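Local atomic coordinates of Tat (Twin-arginine translocation) pathway signal sequence containing protein (Mycobacterium tuberculosis, PDB entry 5IMU), a protein that is of unknown function but is probably exported by the twin-arginine translocation pathway, and ends in an alpha/beta/alpha sandwich joined to a helix bundle. Residues S113-I118 / D203-Y208; R133-L138 / E182-G187; L162-I167 / A194-I199; W189-A194 / Y208-Y213. All blocks are in the same frame, centred on the assembly; numbering follows the deposited sequence.

Interaction 1 (S113-I118 / D203-Y208); sequences SARSAI and DYLANY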
loop_
_atom_site.group_PDB
_atom_site.type_symbol
_atom_site.label_atom_id
_atom_site.label_comp_id
_atom_site.label_asym_id
_atom_site.label_seq_id
_atom_site.Cartn_x
_atom_site.Cartn_y
_atom_site.Cartn_z
ATOM N N SER A 113 -7.209 -0.027 -10.333
ATOM C CA SER A 113 -7.386 1.396 -10.600
ATOM C C SER A 113 -6.678 2.252 -9.555
ATOM O O SER A 113 -6.071 3.274 -9.892
ATOM C CB SER A 113 -8.874 1.742 -10.659
ATOM O OG SER A 113 -9.551 1.315 -9.487
ATOM N N ALA A 114 -6.737 1.848 -8.284
ATOM C CA ALA A 114 -6.163 2.672 -7.223
ATOM C C ALA A 114 -4.645 2.746 -7.327
ATOM O O ALA A 114 -4.054 3.803 -7.073
ATOM C CB ALA A 114 -6.575 2.134 -5.854
ATOM N N ARG A 115 -3.996 1.647 -7.703
ATOM C CA ARG A 115 -2.540 1.583 -7.706
ATOM C C ARG A 115 -1.922 1.902 -9.064
ATOM O O ARG A 115 -0.694 1.852 -9.190
ATOM C CB ARG A 115 -2.072 0.198 -7.236
ATOM C CG ARG A 115 -2.553 -0.198 -5.837
ATOM C CD ARG A 115 -2.102 -1.613 -5.483
ATOM N NE ARG A 115 -2.695 -2.122 -4.248
ATOM C CZ ARG A 115 -2.103 -2.076 -3.056
ATOM N NH1 ARG A 115 -0.898 -1.537 -2.930
ATOM N NH2 ARG A 115 -2.717 -2.571 -1.988
ATOM N N SER A 116 -2.727 2.245 -10.073
ATOM C CA SER A 116 -2.223 2.530 -11.412
ATOM C C SER A 116 -2.167 4.021 -11.731
ATOM O O SER A 116 -1.902 4.385 -12.881
ATOM C CB SER A 116 -3.081 1.827 -12.466
ATOM O OG SER A 116 -3.012 0.420 -12.338
ATOM N N ALA A 117 -2.407 4.891 -10.752
ATOM C CA ALA A 117 -2.496 6.323 -11.014
ATOM C C ALA A 117 -1.138 7.005 -11.131
ATOM O O ALA A 117 -1.091 8.195 -11.464
ATOM C CB ALA A 117 -3.323 7.005 -9.920
ATOM N N ILE A 118 -0.043 6.298 -10.876
ATOM C CA ILE A 118 1.289 6.899 -10.902
ATOM C C ILE A 118 1.866 6.790 -12.307
ATOM O O ILE A 118 1.841 5.701 -12.900
ATOM C CB ILE A 118 2.223 6.234 -9.879
ATOM C CG1 ILE A 118 1.620 6.310 -8.477
ATOM C CG2 ILE A 118 3.605 6.882 -9.909
ATOM C CD1 ILE A 118 2.342 5.461 -7.461
ATOM N N ASP A 203 3.248 -5.206 -14.253
ATOM C CA ASP A 203 4.240 -4.139 -14.368
ATOM C C ASP A 203 3.757 -2.832 -13.754
ATOM O O ASP A 203 4.567 -2.061 -13.225
ATOM C CB ASP A 203 4.612 -3.924 -15.836
ATOM C CG ASP A 203 5.505 -5.020 -16.377
ATOM O OD1 ASP A 203 5.395 -6.171 -15.905
ATOM O OD2 ASP A 203 6.328 -4.728 -17.270
ATOM N N TYR A 204 2.454 -2.555 -13.818
ATOM C CA TYR A 204 1.947 -1.339 -13.194
ATOM C C TYR A 204 2.048 -1.406 -11.676
ATOM O O TYR A 204 2.217 -0.371 -11.022
ATOM C CB TYR A 204 0.502 -1.083 -13.621
ATOM C CG TYR A 204 -0.474 -2.116 -13.117
ATOM C CD1 TYR A 204 -0.703 -3.282 -13.832
ATOM C CD2 TYR A 204 -1.164 -1.930 -11.929
ATOM C CE1 TYR A 204 -1.592 -4.231 -13.378
ATOM C CE2 TYR A 204 -2.058 -2.874 -11.468
ATOM C CZ TYR A 204 -2.266 -4.024 -12.197
ATOM O OH TYR A 204 -3.154 -4.972 -11.746
ATOM N N LEU A 205 1.948 -2.607 -11.097
ATOM C CA LEU A 205 2.148 -2.748 -9.657
ATOM C C LEU A 205 3.613 -2.580 -9.285
ATOM O O LEU A 205 3.933 -1.921 -8.287
ATOM C CB LEU A 205 1.636 -4.103 -9.175
ATOM C CG LEU A 205 0.127 -4.319 -9.116
ATOM C CD1 LEU A 205 -0.161 -5.653 -8.464
ATOM C CD2 LEU A 205 -0.538 -3.191 -8.349
ATOM N N ALA A 206 4.518 -3.186 -10.061
ATOM C CA ALA A 206 5.944 -2.973 -9.845
ATOM C C ALA A 206 6.286 -1.491 -9.909
ATOM O O ALA A 206 7.093 -0.994 -9.116
ATOM C CB ALA A 206 6.756 -3.757 -10.879
ATOM N N ASN A 207 5.664 -0.771 -10.842
ATOM C CA ASN A 207 5.847 0.673 -10.928
ATOM C C ASN A 207 5.370 1.363 -9.655
ATOM O O ASN A 207 6.062 2.230 -9.107
ATOM C CB ASN A 207 5.106 1.208 -12.155
ATOM C CG ASN A 207 5.430 2.656 -12.445
ATOM O OD1 ASN A 207 6.529 2.979 -12.895
ATOM N ND2 ASN A 207 4.468 3.540 -12.200
ATOM N N TYR A 208 4.187 0.981 -9.165
ATOM C CA TYR A 208 3.640 1.567 -7.943
ATOM C C TYR A 208 4.608 1.415 -6.776
ATOM O O TYR A 208 4.891 2.380 -6.056
ATOM C CB TYR A 208 2.290 0.914 -7.625
ATOM C CG TYR A 208 1.701 1.239 -6.264
ATOM C CD1 TYR A 208 0.855 2.331 -6.092
ATOM C CD2 TYR A 208 1.965 0.436 -5.162
ATOM C CE1 TYR A 208 0.306 2.622 -4.852
ATOM C CE2 TYR A 208 1.423 0.720 -3.920
ATOM C CZ TYR A 208 0.592 1.815 -3.770
ATOM O OH TYR A 208 0.048 2.101 -2.538
#
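Arg115 NH1, edge-on to the Tyr208 ring, hydrogen-bonds to Ile55 O; NH2 of the same guanidinium is gripped by Pro56 O and, weakly, by Val59 O, and NE forms a salt bridge with Asp111. Tyr208 OH bonds to Ile55 N, and both polar ends are therefore tied to one short piece of backbone. The guanidinium is turned 77° from the plane of the Tyr208 ring, Arg115 NH1 standing 3.4 Å from Tyr208 CE2. Arginine suits this buried place because its chain is useful as well as its charge. Arg115 CB lies over one face of the Tyr208 ring, 4.1 Å from its centroid, a CH-pi contact. CG is anti to the carbonyl carbon (chi1 -58°), and from there the extended chain runs on past the ring to NE, with Arg115 CD 3.6 Å from Leu205 CD2. Ile118, apolar and branched, brings CD1 to 3.7 Å from Tyr208 CD1. Ser116 is small enough to bring OG within 3.0 Å of Tyr204 CD2, a tight fit, while that hydroxyl bonds to Arg112 O. The contact joins the end of helix 111-115 to the start of helix 203-216, with Leu67 of strand 65-67 packed against both Arg115 and Tyr208.

Interaction 2 (R133-L138 / E182-G187); sequences RRRDSL and ELTAVG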
loop_
_atom_site.group_PDB
_atom_site.type_symbol
_atom_site.label_atom_id
_atom_site.label_comp_id
_atom_site.label_asym_id
_atom_site.label_seq_id
_atom_site.Cartn_x
_atom_site.Cartn_y
_atom_site.Cartn_z
ATOM N N ARG A 133 21.154 -2.720 -6.070
ATOM C CA ARG A 133 22.605 -2.702 -5.905
ATOM C C ARG A 133 23.016 -1.938 -4.652
ATOM O O ARG A 133 23.921 -2.363 -3.925
ATOM C CB ARG A 133 23.273 -2.089 -7.140
ATOM C CG ARG A 133 24.788 -1.996 -7.020
ATOM C CD ARG A 133 25.429 -1.342 -8.237
ATOM N NE ARG A 133 25.185 0.098 -8.290
ATOM C CZ ARG A 133 25.876 1.001 -7.600
ATOM N NH1 ARG A 133 26.855 0.618 -6.793
ATOM N NH2 ARG A 133 25.585 2.291 -7.716
ATOM N N ARG A 134 22.350 -0.821 -4.372
ATOM C CA ARG A 134 22.783 0.089 -3.320
ATOM C C ARG A 134 22.172 -0.217 -1.955
ATOM O O ARG A 134 22.452 0.511 -0.997
ATOM C CB ARG A 134 22.457 1.535 -3.723
ATOM C CG ARG A 134 23.234 2.018 -4.949
ATOM C CD ARG A 134 22.866 3.444 -5.354
ATOM N NE ARG A 134 23.141 4.413 -4.298
ATOM C CZ ARG A 134 23.017 5.728 -4.441
ATOM N NH1 ARG A 134 22.627 6.238 -5.603
ATOM N NH2 ARG A 134 23.286 6.538 -3.424
ATOM N N ARG A 135 21.368 -1.272 -1.832
ATOM C CA ARG A 135 20.664 -1.589 -0.590
ATOM C C ARG A 135 21.323 -2.797 0.066
ATOM O O ARG A 135 21.178 -3.925 -0.415
ATOM C CB ARG A 135 19.186 -1.862 -0.855
ATOM C CG ARG A 135 18.345 -1.935 0.404
ATOM C CD ARG A 135 18.249 -0.572 1.063
ATOM N NE ARG A 135 17.060 -0.461 1.899
ATOM C CZ ARG A 135 16.453 0.686 2.180
ATOM N NH1 ARG A 135 16.917 1.824 1.681
ATOM N NH2 ARG A 135 15.373 0.695 2.949
ATOM N N ASP A 136 22.014 -2.565 1.185
ATOM C CA ASP A 136 22.786 -3.634 1.812
ATOM C C ASP A 136 21.897 -4.644 2.532
ATOM O O ASP A 136 22.301 -5.798 2.716
ATOM C CB ASP A 136 23.800 -3.038 2.792
ATOM C CG ASP A 136 24.928 -3.999 3.128
ATOM O OD1 ASP A 136 25.464 -4.636 2.198
ATOM O OD2 ASP A 136 25.275 -4.124 4.324
ATOM N N SER A 137 20.695 -4.242 2.942
ATOM C CA SER A 137 19.867 -5.055 3.824
ATOM C C SER A 137 19.007 -6.083 3.094
ATOM O O SER A 137 18.336 -6.882 3.757
ATOM C CB SER A 137 18.970 -4.146 4.671
ATOM O OG SER A 137 18.208 -3.278 3.846
ATOM N N LEU A 138 19.018 -6.095 1.763
ATOM C CA LEU A 138 18.160 -6.998 1.009
ATOM C C LEU A 138 18.615 -8.449 1.174
ATOM O O LEU A 138 19.801 -8.718 1.381
ATOM C CB LEU A 138 18.176 -6.628 -0.473
ATOM C CG LEU A 138 16.968 -5.973 -1.154
ATOM C CD1 LEU A 138 15.978 -5.382 -0.162
ATOM C CD2 LEU A 138 17.444 -4.914 -2.141
ATOM N N GLU A 182 11.116 0.762 11.422
ATOM C CA GLU A 182 12.128 1.490 10.669
ATOM C C GLU A 182 11.694 1.587 9.212
ATOM O O GLU A 182 11.356 0.573 8.592
ATOM C CB GLU A 182 13.488 0.794 10.767
ATOM C CG GLU A 182 14.080 0.753 12.169
ATOM C CD GLU A 182 14.624 2.096 12.617
ATOM O OE1 GLU A 182 14.795 2.988 11.759
ATOM O OE2 GLU A 182 14.883 2.259 13.829
ATOM N N LEU A 183 11.693 2.810 8.672
ATOM C CA LEU A 183 11.408 2.985 7.252
ATOM C C LEU A 183 12.405 2.239 6.379
ATOM O O LEU A 183 12.096 1.939 5.220
ATOM C CB LEU A 183 11.420 4.467 6.878
ATOM C CG LEU A 183 10.254 5.351 7.314
ATOM C CD1 LEU A 183 10.305 6.648 6.531
ATOM C CD2 LEU A 183 8.916 4.656 7.121
ATOM N N THR A 184 13.597 1.957 6.908
ATOM C CA THR A 184 14.551 1.096 6.219
ATOM C C THR A 184 13.918 -0.241 5.853
ATOM O O THR A 184 13.989 -0.684 4.700
ATOM C CB THR A 184 15.784 0.890 7.100
ATOM O OG1 THR A 184 16.678 2.000 6.949
ATOM C CG2 THR A 184 16.501 -0.408 6.741
ATOM N N ALA A 185 13.287 -0.900 6.830
ATOM C CA ALA A 185 12.653 -2.187 6.563
ATOM C C ALA A 185 11.447 -2.040 5.646
ATOM O O ALA A 185 11.160 -2.945 4.853
ATOM C CB ALA A 185 12.247 -2.857 7.876
ATOM N N VAL A 186 10.733 -0.917 5.733
ATOM C CA VAL A 186 9.611 -0.681 4.828
ATOM C C VAL A 186 10.105 -0.560 3.392
ATOM O O VAL A 186 9.492 -1.099 2.461
ATOM C CB VAL A 186 8.825 0.568 5.267
ATOM C CG1 VAL A 186 7.765 0.918 4.237
ATOM C CG2 VAL A 186 8.190 0.343 6.631
ATOM N N GLY A 187 11.220 0.145 3.189
ATOM C CA GLY A 187 11.785 0.250 1.855
ATOM C C GLY A 187 12.137 -1.102 1.265
ATOM O O GLY A 187 11.878 -1.362 0.088
#
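Arg135 reaches from a type I beta turn, Arg135 to Leu138, to the first turn of helix 183-199, where its NH2 donates a hydrogen bond to Thr184 O. This loop-to-helix contact is small, burying 142 Å² in all, and nearly everything firm in it comes from one guanidinium. The bond is short, 2.6 Å from Arg135 NH2 to Thr184 O, but bent, with an N-H...O angle of 137°. The oxygen lies in the guanidinium plane, and the donor in turn lies in the carbonyl plane, on a lone pair, at a C=O...N angle of 118°. Arginine suits the place because its long chain spans the distance between the backbones and still carries several N-H groups: NE makes a salt bridge with Asp188, one residue beyond the helical segment. A bend at chi2 (68°) sets CD off the line of the preceding carbons. Gly187 has no side chain, and a CB there would point toward the loop; the bare CA lets the guanidinium settle close to the helix.

The outer side is looser. Ser137 and Thr184 are both exposed and barely meet, Ser137 OG being 4.4 Å from Thr184 CG2; the serine hydroxyl instead bonds to Asp188, the same carboxylate that holds Arg135. On the tight side, Arg135 NH2 comes within 3.8 Å of Gly187 CA.

Interaction 3 (L162-I167 / A194-I199); sequences LLHGCI and AIEALI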
loop_
_atom_site.group_PDB
_atom_site.type_symbol
_atom_site.label_atom_id
_atom_site.label_comp_id
_atom_site.label_asym_id
_atom_site.label_seq_id
_atom_site.Cartn_x
_atom_site.Cartn_y
_atom_site.Cartn_z
ATOM N N LEU A 162 10.823 -18.455 -2.448
ATOM C CA LEU A 162 11.704 -17.773 -1.504
ATOM C C LEU A 162 11.412 -16.279 -1.461
ATOM O O LEU A 162 11.385 -15.677 -0.381
ATOM C CB LEU A 162 13.168 -18.027 -1.876
ATOM C CG LEU A 162 14.232 -17.329 -1.029
ATOM C CD1 LEU A 162 14.046 -17.637 0.450
ATOM C CD2 LEU A 162 15.621 -17.740 -1.494
ATOM N N LEU A 163 11.192 -15.665 -2.627
ATOM C CA LEU A 163 10.858 -14.245 -2.666
ATOM C C LEU A 163 9.609 -13.954 -1.842
ATOM O O LEU A 163 9.587 -13.017 -1.035
ATOM C CB LEU A 163 10.666 -13.790 -4.113
ATOM C CG LEU A 163 10.137 -12.367 -4.307
ATOM C CD1 LEU A 163 11.111 -11.335 -3.750
ATOM C CD2 LEU A 163 9.848 -12.097 -5.774
ATOM N N HIS A 164 8.558 -14.755 -2.027
ATOM C CA HIS A 164 7.337 -14.523 -1.264
ATOM C C HIS A 164 7.560 -14.776 0.220
ATOM O O HIS A 164 6.993 -14.076 1.067
ATOM C CB HIS A 164 6.194 -15.392 -1.779
ATOM C CG HIS A 164 4.855 -14.966 -1.259
ATOM N ND1 HIS A 164 4.196 -13.855 -1.737
ATOM C CD2 HIS A 164 4.074 -15.475 -0.277
ATOM C CE1 HIS A 164 3.054 -13.710 -1.088
ATOM N NE2 HIS A 164 2.958 -14.679 -0.194
ATOM N N GLY A 165 8.378 -15.777 0.555
ATOM C CA GLY A 165 8.696 -16.016 1.952
ATOM C C GLY A 165 9.411 -14.841 2.590
ATOM O O GLY A 165 9.186 -14.523 3.761
ATOM N N CYS A 166 10.276 -14.170 1.826
ATOM C CA CYS A 166 10.967 -13.000 2.354
ATOM C C CYS A 166 10.041 -11.793 2.448
ATOM O O CYS A 166 10.196 -10.968 3.355
ATOM C CB CYS A 166 12.185 -12.674 1.491
ATOM S SG CYS A 166 13.541 -13.862 1.661
ATOM N N ILE A 167 9.084 -11.669 1.526
ATOM C CA ILE A 167 8.095 -10.596 1.621
ATOM C C ILE A 167 7.248 -10.769 2.875
ATOM O O ILE A 167 7.017 -9.815 3.629
ATOM C CB ILE A 167 7.224 -10.551 0.353
ATOM C CG1 ILE A 167 8.039 -10.050 -0.839
ATOM C CG2 ILE A 167 6.002 -9.672 0.577
ATOM C CD1 ILE A 167 7.341 -10.213 -2.170
ATOM N N ALA A 194 7.996 -4.967 -5.499
ATOM C CA ALA A 194 8.134 -4.617 -6.908
ATOM C C ALA A 194 8.648 -5.799 -7.720
ATOM O O ALA A 194 8.184 -6.043 -8.839
ATOM C CB ALA A 194 9.062 -3.411 -7.063
ATOM N N ILE A 195 9.605 -6.550 -7.166
ATOM C CA ILE A 195 10.143 -7.710 -7.870
ATOM C C ILE A 195 9.061 -8.765 -8.074
ATOM O O ILE A 195 8.945 -9.354 -9.155
ATOM C CB ILE A 195 11.357 -8.282 -7.115
ATOM C CG1 ILE A 195 12.496 -7.261 -7.088
ATOM C CG2 ILE A 195 11.828 -9.575 -7.758
ATOM C CD1 ILE A 195 13.655 -7.668 -6.203
ATOM N N GLU A 196 8.243 -9.017 -7.045
ATOM C CA GLU A 196 7.209 -10.042 -7.179
ATOM C C GLU A 196 6.164 -9.646 -8.213
ATOM O O GLU A 196 5.752 -10.472 -9.033
ATOM C CB GLU A 196 6.537 -10.323 -5.836
ATOM C CG GLU A 196 5.395 -11.334 -5.960
ATOM C CD GLU A 196 4.845 -11.797 -4.624
ATOM O OE1 GLU A 196 5.477 -12.664 -3.984
ATOM O OE2 GLU A 196 3.774 -11.302 -4.213
ATOM N N ALA A 197 5.712 -8.391 -8.182
ATOM C CA ALA A 197 4.768 -7.930 -9.195
ATOM C C ALA A 197 5.364 -8.045 -10.592
ATOM O O ALA A 197 4.652 -8.337 -11.560
ATOM C CB ALA A 197 4.350 -6.489 -8.907
ATOM N N LEU A 198 6.675 -7.827 -10.711
ATOM C CA LEU A 198 7.339 -7.919 -12.007
ATOM C C LEU A 198 7.294 -9.344 -12.549
ATOM O O LEU A 198 6.906 -9.571 -13.702
ATOM C CB LEU A 198 8.780 -7.421 -11.879
ATOM C CG LEU A 198 9.456 -6.761 -13.082
ATOM C CD1 LEU A 198 8.537 -5.747 -13.740
ATOM C CD2 LEU A 198 10.750 -6.093 -12.638
ATOM N N ILE A 199 7.679 -10.329 -11.730
ATOM C CA ILE A 199 7.670 -11.704 -12.217
ATOM C C ILE A 199 6.249 -12.214 -12.429
ATOM O O ILE A 199 6.051 -13.190 -13.162
ATOM C CB ILE A 199 8.454 -12.648 -11.280
ATOM C CG1 ILE A 199 7.768 -12.793 -9.921
ATOM C CG2 ILE A 199 9.892 -12.170 -11.109
ATOM C CD1 ILE A 199 8.399 -13.868 -9.049
#
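His164 and Glu196 meet in a His-carboxylate hydrogen bond that links two helices. His164 ND1 donates to Glu196 OE1 over 2.8 Å, and at 160° the N-H is fairly straight. The oxygen sits at the ring's edge and accepts the N-H on its syn lone pair; ring and carboxylate are nearly coplanar. Both polar residues suit the outer side of the helix pair, where His164 is exposed and Glu196 partly so, and the nearby carboxylate would tend to favour a protonated imidazole. Glu196 gets there by an extended chain, CG anti to the backbone N (chi1 177°).

Around this bond, Ile167 CD1 lies 3.6 Å from Glu196 OE1 and also touches Glu196 CB, which gives the acid an apolar flank. Leu163 does most of the packing with a single methyl: its CD2 is 3.6 Å from Glu196 CA, 3.8 Å from Ile195 CG2 and 4.0 Å from Ile199 CD1, a branched side chain filling the ground between three neighbours.

The axes of 162-167 and 194-199 approach to 10.4 Å at a crossing angle of -146°. Helix 157-177 packs on helix 183-199 as a roughly antiparallel pair of the helix bundle, within the DUF5631 region; helix 140-151 meets Ile195 and Ile199, and helix 203-216 touches Ala194 and Ala197.

Interaction 4 (W189-A194 / Y208-Y213); sequences WMLLAA and YHLAWY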
loop_
_atom_site.group_PDB
_atom_site.type_symbol
_atom_site.label_atom_id
_atom_site.label_comp_id
_atom_site.label_asym_id
_atom_site.label_seq_id
_atom_site.Cartn_x
_atom_site.Cartn_y
_atom_site.Cartn_z
ATOM N N TRP A 189 10.682 -3.938 2.040
ATOM C CA TRP A 189 9.371 -4.492 1.712
ATOM C C TRP A 189 8.894 -4.004 0.348
ATOM O O TRP A 189 8.391 -4.786 -0.467
ATOM C CB TRP A 189 8.383 -4.106 2.817
ATOM C CG TRP A 189 7.053 -4.802 2.812
ATOM C CD1 TRP A 189 6.598 -5.725 1.913
ATOM C CD2 TRP A 189 6.001 -4.618 3.766
ATOM N NE1 TRP A 189 5.325 -6.126 2.253
ATOM C CE2 TRP A 189 4.937 -5.460 3.386
ATOM C CE3 TRP A 189 5.857 -3.821 4.906
ATOM C CZ2 TRP A 189 3.744 -5.526 4.107
ATOM C CZ3 TRP A 189 4.675 -3.889 5.619
ATOM C CH2 TRP A 189 3.635 -4.736 5.218
ATOM N N MET A 190 9.069 -2.706 0.076
ATOM C CA MET A 190 8.616 -2.139 -1.191
ATOM C C MET A 190 9.404 -2.698 -2.373
ATOM O O MET A 190 8.821 -3.037 -3.409
ATOM C CB MET A 190 8.729 -0.615 -1.153
ATOM C CG MET A 190 7.761 0.067 -0.198
ATOM S SD MET A 190 8.177 1.801 0.069
ATOM C CE MET A 190 6.761 2.350 1.016
ATOM N N LEU A 191 10.732 -2.788 -2.241
ATOM C CA LEU A 191 11.547 -3.304 -3.338
ATOM C C LEU A 191 11.230 -4.766 -3.629
ATOM O O LEU A 191 11.139 -5.167 -4.796
ATOM C CB LEU A 191 13.033 -3.140 -3.020
ATOM C CG LEU A 191 13.737 -1.863 -3.486
ATOM C CD1 LEU A 191 15.229 -1.947 -3.188
ATOM C CD2 LEU A 191 13.493 -1.602 -4.966
ATOM N N LEU A 192 11.070 -5.580 -2.584
ATOM C CA LEU A 192 10.700 -6.975 -2.796
ATOM C C LEU A 192 9.323 -7.086 -3.443
ATOM O O LEU A 192 9.100 -7.952 -4.298
ATOM C CB LEU A 192 10.734 -7.734 -1.472
ATOM C CG LEU A 192 12.078 -7.786 -0.741
ATOM C CD1 LEU A 192 11.914 -8.385 0.648
ATOM C CD2 LEU A 192 13.107 -8.568 -1.547
ATOM N N ALA A 193 8.391 -6.214 -3.047
ATOM C CA ALA A 193 7.054 -6.231 -3.635
ATOM C C ALA A 193 7.102 -5.882 -5.117
ATOM O O ALA A 193 6.337 -6.432 -5.918
ATOM C CB ALA A 193 6.136 -5.265 -2.887
ATOM N N ALA A 194 7.996 -4.967 -5.499
ATOM C CA ALA A 194 8.134 -4.617 -6.908
ATOM C C ALA A 194 8.648 -5.799 -7.720
ATOM O O ALA A 194 8.184 -6.043 -8.839
ATOM C CB ALA A 194 9.062 -3.411 -7.063
ATOM N N TYR A 208 4.187 0.981 -9.165
ATOM C CA TYR A 208 3.640 1.567 -7.943
ATOM C C TYR A 208 4.608 1.415 -6.776
ATOM O O TYR A 208 4.891 2.380 -6.056
ATOM C CB TYR A 208 2.290 0.914 -7.625
ATOM C CG TYR A 208 1.701 1.239 -6.264
ATOM C CD1 TYR A 208 0.855 2.331 -6.092
ATOM C CD2 TYR A 208 1.965 0.436 -5.162
ATOM C CE1 TYR A 208 0.306 2.622 -4.852
ATOM C CE2 TYR A 208 1.423 0.720 -3.920
ATOM C CZ TYR A 208 0.592 1.815 -3.770
ATOM O OH TYR A 208 0.048 2.101 -2.538
ATOM N N HIS A 209 5.134 0.206 -6.576
ATOM C CA HIS A 209 6.007 -0.030 -5.432
ATOM C C HIS A 209 7.361 0.648 -5.616
ATOM O O HIS A 209 7.945 1.145 -4.647
ATOM C CB HIS A 209 6.176 -1.531 -5.204
ATOM C CG HIS A 209 4.938 -2.203 -4.701
ATOM N ND1 HIS A 209 4.333 -1.854 -3.513
ATOM C CD2 HIS A 209 4.188 -3.200 -5.227
ATOM C CE1 HIS A 209 3.265 -2.609 -3.327
ATOM N NE2 HIS A 209 3.154 -3.434 -4.353
ATOM N N LEU A 210 7.872 0.682 -6.848
ATOM C CA LEU A 210 9.150 1.343 -7.095
ATOM C C LEU A 210 9.048 2.847 -6.874
ATOM O O LEU A 210 9.965 3.461 -6.315
ATOM C CB LEU A 210 9.627 1.049 -8.518
ATOM C CG LEU A 210 11.113 0.760 -8.758
ATOM C CD1 LEU A 210 11.566 1.363 -10.082
ATOM C CD2 LEU A 210 11.995 1.237 -7.610
ATOM N N ALA A 211 7.948 3.461 -7.316
ATOM C CA ALA A 211 7.763 4.892 -7.098
ATOM C C ALA A 211 7.702 5.217 -5.612
ATOM O O ALA A 211 8.309 6.193 -5.155
ATOM C CB ALA A 211 6.495 5.374 -7.806
ATOM N N TRP A 212 6.983 4.403 -4.839
ATOM C CA TRP A 212 6.904 4.642 -3.404
ATOM C C TRP A 212 8.230 4.366 -2.709
ATOM O O TRP A 212 8.530 4.988 -1.684
ATOM C CB TRP A 212 5.790 3.795 -2.793
ATOM C CG TRP A 212 4.463 4.483 -2.842
ATOM C CD1 TRP A 212 3.446 4.250 -3.721
ATOM C CD2 TRP A 212 4.020 5.538 -1.982
ATOM N NE1 TRP A 212 2.390 5.092 -3.453
ATOM C CE2 TRP A 212 2.719 5.892 -2.390
ATOM C CE3 TRP A 212 4.596 6.213 -0.902
ATOM C CZ2 TRP A 212 1.984 6.893 -1.754
ATOM C CZ3 TRP A 212 3.866 7.207 -0.272
ATOM C CH2 TRP A 212 2.575 7.538 -0.699
ATOM N N TYR A 213 9.033 3.443 -3.242
ATOM C CA TYR A 213 10.357 3.211 -2.670
ATOM C C TYR A 213 11.212 4.471 -2.742
ATOM O O TYR A 213 11.952 4.781 -1.800
ATOM C CB TYR A 213 11.054 2.053 -3.387
ATOM C CG TYR A 213 12.471 1.819 -2.901
ATOM C CD1 TYR A 213 12.714 1.076 -1.756
ATOM C CD2 TYR A 213 13.559 2.350 -3.584
ATOM C CE1 TYR A 213 14.003 0.863 -1.302
ATOM C CE2 TYR A 213 14.853 2.144 -3.136
ATOM C CZ TYR A 213 15.069 1.399 -1.997
ATOM O OH TYR A 213 16.353 1.193 -1.553
#
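Two CH-pi contacts, Ala193 with His209 and Leu191 with Tyr213, carry this buried helix pair. Ala193 CB stands almost directly over the centre of the His209 ring, 3.6 Å from the centroid and 7° off the normal; a methyl is small enough to let the imidazole lie flat against the helix. Tyr208 CD2 covers the opposite face, and the ring is thus sandwiched, while its ND1 is hydrogen-bonded to Trp54 NE1, which answers the polar need of a buried histidine. Leu191 CG sits over the Tyr213 face, toward the rim, 3.6 Å from that centroid, and its CD1 follows the ring out to the hydroxyl.

The remaining contacts are apolar or with backbone. Met190, its chain extended beyond CG (chi2 168°), passes its thioether obliquely over helix 208-213, SD lying 3.7 Å from Trp212 O and 3.8 Å from Tyr213 CA; an unbranched, flexible chain can fit against the Trp212 carbonyl and the Tyr213 backbone. Leu191 CD2 meets Leu210 CD2 at 4.2 Å. Ala194 has little bulk, and its CB comes 3.9 Å from His209 CB where the backbones are nearest.

The axes of 189-194 and 208-213 accordingly approach to 8.1 Å, nearly antiparallel at a crossing angle of -157°. Helices 183-199 and 203-216 form a helical hairpin, with helix 124-133 packed on Leu191, Leu210 and Tyr213, and helix 157-177 on Trp189 and Leu192.

How the interactions relate
Following the chain from the N terminus, residues 113-118 come first, and interaction 1 closes the longest loop by joining them to 203-208. Interactions 2 and 3 nest within that loop. They cross each other, since 162-167 lies between the two segments of interaction 2, and both end on helix 183-199. Interaction 4 opens after interaction 2 has closed and crosses both interaction 3, with which it shares Ala194, and interaction 1, with which it shares Tyr208. Helix 183-199 thus takes the loop 133-138 and helices 157-177 and 203-216 in turn, and helix 203-216 connects this helical part to the end of helix 111-115 beside the sheet.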